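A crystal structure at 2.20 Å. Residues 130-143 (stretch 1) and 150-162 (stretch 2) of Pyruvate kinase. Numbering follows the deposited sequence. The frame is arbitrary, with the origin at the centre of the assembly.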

# COMPACT_ATOMS: atom_id res chain seq x y z
N ASP A 130 36.24 -33.01 -4.96
CA ASP A 130 34.94 -33.39 -4.40
C ASP A 130 35.17 -34.19 -3.15
O ASP A 130 36.23 -34.82 -3.01
N VAL A 131 34.17 -34.21 -2.28
CA VAL A 131 34.21 -34.99 -1.04
C VAL A 131 33.17 -36.12 -1.09
O VAL A 131 31.98 -35.90 -1.36
N ILE A 132 33.65 -37.34 -0.84
CA ILE A 132 32.84 -38.53 -0.88
C ILE A 132 32.40 -38.85 0.54
O ILE A 132 33.21 -38.82 1.46
N LEU A 133 31.12 -39.16 0.72
CA LEU A 133 30.56 -39.39 2.05
C LEU A 133 30.06 -40.80 2.24
O LEU A 133 29.23 -41.28 1.48
N MET A 134 30.54 -41.43 3.29
CA MET A 134 30.20 -42.79 3.61
C MET A 134 29.90 -42.82 5.09
O MET A 134 30.32 -41.94 5.83
N LEU A 135 29.18 -43.85 5.51
CA LEU A 135 28.87 -44.01 6.92
C LEU A 135 28.02 -42.81 7.36
O LEU A 135 28.30 -42.17 8.38
N ASP A 136 27.02 -42.49 6.54
CA ASP A 136 26.08 -41.36 6.79
C ASP A 136 26.71 -39.94 6.81
O ASP A 136 26.04 -38.96 7.13
N GLY A 137 27.99 -39.84 6.45
CA GLY A 137 28.72 -38.58 6.50
C GLY A 137 29.87 -38.60 7.49
O GLY A 137 30.60 -37.60 7.59
N ARG A 138 30.01 -39.72 8.22
CA ARG A 138 31.07 -39.92 9.23
C ARG A 138 32.45 -40.30 8.66
O ARG A 138 33.46 -40.26 9.36
N LEU A 139 32.48 -40.72 7.41
CA LEU A 139 33.75 -40.98 6.73
C LEU A 139 33.75 -40.09 5.52
O LEU A 139 32.91 -40.25 4.62
N ARG A 140 34.64 -39.11 5.51
CA ARG A 140 34.80 -38.23 4.37
C ARG A 140 36.11 -38.55 3.68
O ARG A 140 37.10 -38.86 4.34
N LEU A 141 36.10 -38.50 2.36
CA LEU A 141 37.29 -38.75 1.57
C LEU A 141 37.41 -37.66 0.52
O LEU A 141 36.46 -37.38 -0.21
N LYS A 142 38.60 -37.06 0.44
CA LYS A 142 38.86 -35.95 -0.48
C LYS A 142 39.42 -36.53 -1.79
O LYS A 142 40.47 -37.15 -1.78
N VAL A 143 38.73 -36.30 -2.90
CA VAL A 143 39.15 -36.82 -4.21
C VAL A 143 40.39 -36.10 -4.80
O VAL A 143 40.40 -34.89 -5.04
N TRP A 150 37.69 -45.05 -12.49
CA TRP A 150 38.33 -45.11 -11.17
C TRP A 150 38.56 -43.73 -10.55
O TRP A 150 38.57 -42.71 -11.23
N ILE A 151 38.77 -43.75 -9.23
CA ILE A 151 38.94 -42.57 -8.42
C ILE A 151 39.93 -42.89 -7.30
O ILE A 151 39.93 -43.99 -6.77
N GLU A 152 40.78 -41.93 -6.97
CA GLU A 152 41.54 -41.97 -5.74
C GLU A 152 41.07 -40.84 -4.82
O GLU A 152 40.80 -39.73 -5.28
N ALA A 153 41.01 -41.12 -3.52
CA ALA A 153 40.57 -40.14 -2.53
C ALA A 153 41.29 -40.34 -1.19
O ALA A 153 41.61 -41.46 -0.81
N VAL A 154 41.56 -39.26 -0.48
CA VAL A 154 42.28 -39.35 0.79
C VAL A 154 41.28 -39.32 1.92
O VAL A 154 40.45 -38.40 2.00
N ALA A 155 41.36 -40.33 2.79
CA ALA A 155 40.50 -40.42 3.94
C ALA A 155 40.87 -39.35 4.97
O ALA A 155 42.04 -39.18 5.32
N GLU A 156 39.86 -38.61 5.42
CA GLU A 156 40.03 -37.54 6.39
C GLU A 156 40.00 -38.11 7.81
O GLU A 156 40.42 -37.44 8.74
N SER A 157 39.54 -39.35 7.96
CA SER A 157 39.62 -40.09 9.22
C SER A 157 39.64 -41.60 8.97
O SER A 157 39.51 -42.05 7.83
N SER A 158 39.85 -42.37 10.04
CA SER A 158 39.78 -43.82 10.02
C SER A 158 38.35 -44.33 9.94
O SER A 158 37.41 -43.62 10.30
N GLY A 159 38.18 -45.56 9.48
CA GLY A 159 36.86 -46.11 9.26
C GLY A 159 36.92 -47.46 8.59
O GLY A 159 37.96 -47.89 8.11
N VAL A 160 35.78 -48.14 8.58
CA VAL A 160 35.68 -49.47 8.00
C VAL A 160 34.59 -49.38 6.93
O VAL A 160 33.46 -49.01 7.23
N ILE A 161 34.96 -49.67 5.69
CA ILE A 161 34.01 -49.70 4.58
C ILE A 161 33.52 -51.13 4.38
O ILE A 161 34.31 -52.07 4.26
N THR A 162 32.20 -51.27 4.39
CA THR A 162 31.52 -52.55 4.26
C THR A 162 30.72 -52.56 2.94
O THR A 162 30.22 -51.52 2.50

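Stretch 1 is a hairpin, strand 131-134 turning back into strand 139-143, and the second of these strands pairs antiparallel with strand 150-155. The rule of the contact is alternation: Leu141 and Val143 send their side chains to the same face of the sheet as Ala153 and Ala155, while Lys142 and Val154 occupy the other.

Ile132, on the first strand of the hairpin, starts out sideways, but its m,t rotamer brings CD1 over the sheet, 4.1 Å from Ile151 CG2 and 4.2 Å from Ala153 CB. Met134 points toward stretch 2. Its chi1 is m, with chi2 and chi3 between wells, and CE lies just 3.1 Å from CD1 of Ile161, a very tight approach for two methyl groups. Ile161 answers with an m,t rotamer that carries its end inward from a sideways start. Leu135 also points toward the partner, and its CD2 lies 3.8 Å from Val160 O.

At the turn, Gly137 adopts backbone angles that would jam a CB against the preceding carbonyl oxygen. Arg138 starts sideways, and its extended m,t,t chain carries the guanidinium clear of stretch 2.

Leu139 has the largest covered area in stretch 1. With chi1 t and chi2 p, it places CD1 3.4 Å from Ser157 O and CD2 3.9 Å from Ile161 CG1. Gly159 makes room here: a CB on it would point toward stretch 1 and clash with Leu139 CD2.

Arg140 supplies the polar clasp. Its m,t,p side chain sets NH1 2.5 Å from Glu156 OE1, a short salt bridge in which the carboxylate sits at the guanidinium edge, near its plane. Glu156, m,t and pointing toward stretch 1, is held at its backbone too, its N donating to Arg140 O at 3.0 Å. Arg140 NH2 is satisfied elsewhere in the structure.

Leu141 has chi1 m and chi2 off-well at -98°; its CB meets Ala153 CB at 3.7 Å, and its CD1 meets Ala155 CB at 3.9 Å. Leu141-Ala155 and Val143-Ala153 are non-hydrogen-bonded pairs, with CA-CA distances of 4.3 Å and 4.0 Å; such pairs bring their CA atoms close, and here an alanine faces the larger residue in each.

Between these pairs, Lys142 N donates to Val154 O at 2.8 Å and Val154 N returns to Lys142 O at 2.7 Å. The lysine's chi1 is off-well at -132°; CG passes 3.7 Å from Glu156 OE2 before the chain's end leads away, so the contact uses its aliphatic part. Val143, chi1 t, closes the apolar row, with CG2 4.1 Å from Ala153 CB and CG1 4.3 Å from Ile151 CG2.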

# COMPACT_ATOMS: atom_id res chain seq x y z
CB ASP A 130 34.13 -34.25 -5.37
CG ASP A 130 33.32 -33.43 -6.34
OD1 ASP A 130 32.95 -32.27 -6.01
OD2 ASP A 130 33.04 -33.95 -7.45
CB VAL A 131 33.97 -34.10 0.19
CG1 VAL A 131 33.94 -34.92 1.47
CG2 VAL A 131 35.02 -32.94 0.25
CB ILE A 132 33.66 -39.70 -1.48
CG1 ILE A 132 33.89 -39.46 -2.98
CG2 ILE A 132 32.97 -41.04 -1.23
CD1 ILE A 132 35.03 -40.27 -3.49
CB LEU A 133 29.40 -38.41 2.33
CG LEU A 133 29.68 -36.92 2.18
CD1 LEU A 133 28.34 -36.15 2.23
CD2 LEU A 133 30.64 -36.48 3.28
CB MET A 134 31.40 -43.68 3.31
CG MET A 134 31.99 -43.43 1.93
SD MET A 134 32.37 -44.95 1.08
CE MET A 134 34.13 -44.87 1.12
CB LEU A 135 30.18 -44.17 7.73
CG LEU A 135 30.89 -45.54 7.77
CD1 LEU A 135 30.67 -46.42 6.53
CD2 LEU A 135 32.39 -45.42 8.09
CB ASP A 136 25.24 -41.62 8.07
CG ASP A 136 23.98 -42.43 7.79
OD1 ASP A 136 22.86 -41.87 7.95
OD2 ASP A 136 24.09 -43.61 7.41
CB ARG A 138 30.66 -41.01 10.23
CG ARG A 138 29.34 -40.73 10.98
CD ARG A 138 29.23 -41.59 12.25
NE ARG A 138 27.88 -41.51 12.85
CZ ARG A 138 27.50 -40.62 13.77
NH1 ARG A 138 28.35 -39.71 14.24
NH2 ARG A 138 26.24 -40.65 14.22
CB LEU A 139 33.90 -42.46 6.36
CG LEU A 139 35.21 -42.97 5.72
CD1 LEU A 139 36.48 -42.38 6.35
CD2 LEU A 139 35.26 -44.52 5.73
CB ARG A 140 34.78 -36.76 4.79
CG ARG A 140 33.67 -36.42 5.78
CD ARG A 140 33.86 -35.04 6.40
NE ARG A 140 33.19 -34.03 5.59
CZ ARG A 140 33.82 -33.24 4.76
NH1 ARG A 140 35.12 -33.34 4.65
NH2 ARG A 140 33.17 -32.35 4.04
CB LEU A 141 37.25 -40.11 0.85
CG LEU A 141 36.89 -41.54 1.29
CD1 LEU A 141 38.10 -42.46 1.68
CD2 LEU A 141 35.70 -41.66 2.28
CB LYS A 142 39.91 -35.02 0.15
CG LYS A 142 39.59 -33.56 0.13
CD LYS A 142 39.07 -33.03 -1.19
CE LYS A 142 38.64 -31.57 -1.00
NZ LYS A 142 39.81 -30.69 -0.71
CB VAL A 143 37.98 -36.82 -5.23
CG1 VAL A 143 38.41 -37.40 -6.58
CG2 VAL A 143 36.79 -37.60 -4.66
CB TRP A 150 39.63 -45.93 -11.22
CG TRP A 150 40.71 -45.31 -12.04
CD1 TRP A 150 41.01 -45.60 -13.34
CD2 TRP A 150 41.64 -44.31 -11.61
NE1 TRP A 150 42.08 -44.83 -13.76
CE2 TRP A 150 42.49 -44.03 -12.72
CE3 TRP A 150 41.86 -43.62 -10.40
CZ2 TRP A 150 43.52 -43.09 -12.66
CZ3 TRP A 150 42.87 -42.69 -10.34
CH2 TRP A 150 43.70 -42.43 -11.46
CB ILE A 151 37.54 -42.14 -7.86
CG1 ILE A 151 36.89 -41.11 -8.78
CG2 ILE A 151 37.58 -41.64 -6.41
CD1 ILE A 151 35.44 -41.47 -9.10
CB GLU A 152 43.04 -41.86 -6.03
CG GLU A 152 43.61 -43.12 -6.76
CD GLU A 152 45.04 -42.91 -7.25
OE1 GLU A 152 45.48 -41.74 -7.43
OE2 GLU A 152 45.74 -43.93 -7.46
CB ALA A 153 39.06 -40.20 -2.37
CB VAL A 154 43.30 -38.16 0.96
CG1 VAL A 154 43.88 -38.12 2.39
CG2 VAL A 154 44.43 -38.26 -0.06
CB ALA A 155 40.59 -41.79 4.54
CB GLU A 156 38.97 -36.45 6.18
CG GLU A 156 39.12 -35.77 4.84
CD GLU A 156 38.06 -34.71 4.55
OE1 GLU A 156 37.34 -34.25 5.48
OE2 GLU A 156 37.94 -34.32 3.37
CB SER A 157 38.46 -39.69 10.15
OG SER A 157 37.21 -40.04 9.59
CB SER A 158 40.45 -44.39 11.27
OG SER A 158 41.84 -44.47 11.08
CB VAL A 160 35.32 -50.52 9.07
CG1 VAL A 160 35.21 -51.91 8.47
CG2 VAL A 160 36.37 -50.51 10.19
CB ILE A 161 34.59 -49.11 3.26
CG1 ILE A 161 34.94 -47.63 3.46
CG2 ILE A 161 33.58 -49.24 2.13
CD1 ILE A 161 35.91 -47.07 2.44
CB THR A 162 30.59 -52.79 5.53
OG1 THR A 162 31.42 -52.93 6.68
CG2 THR A 162 29.79 -54.04 5.42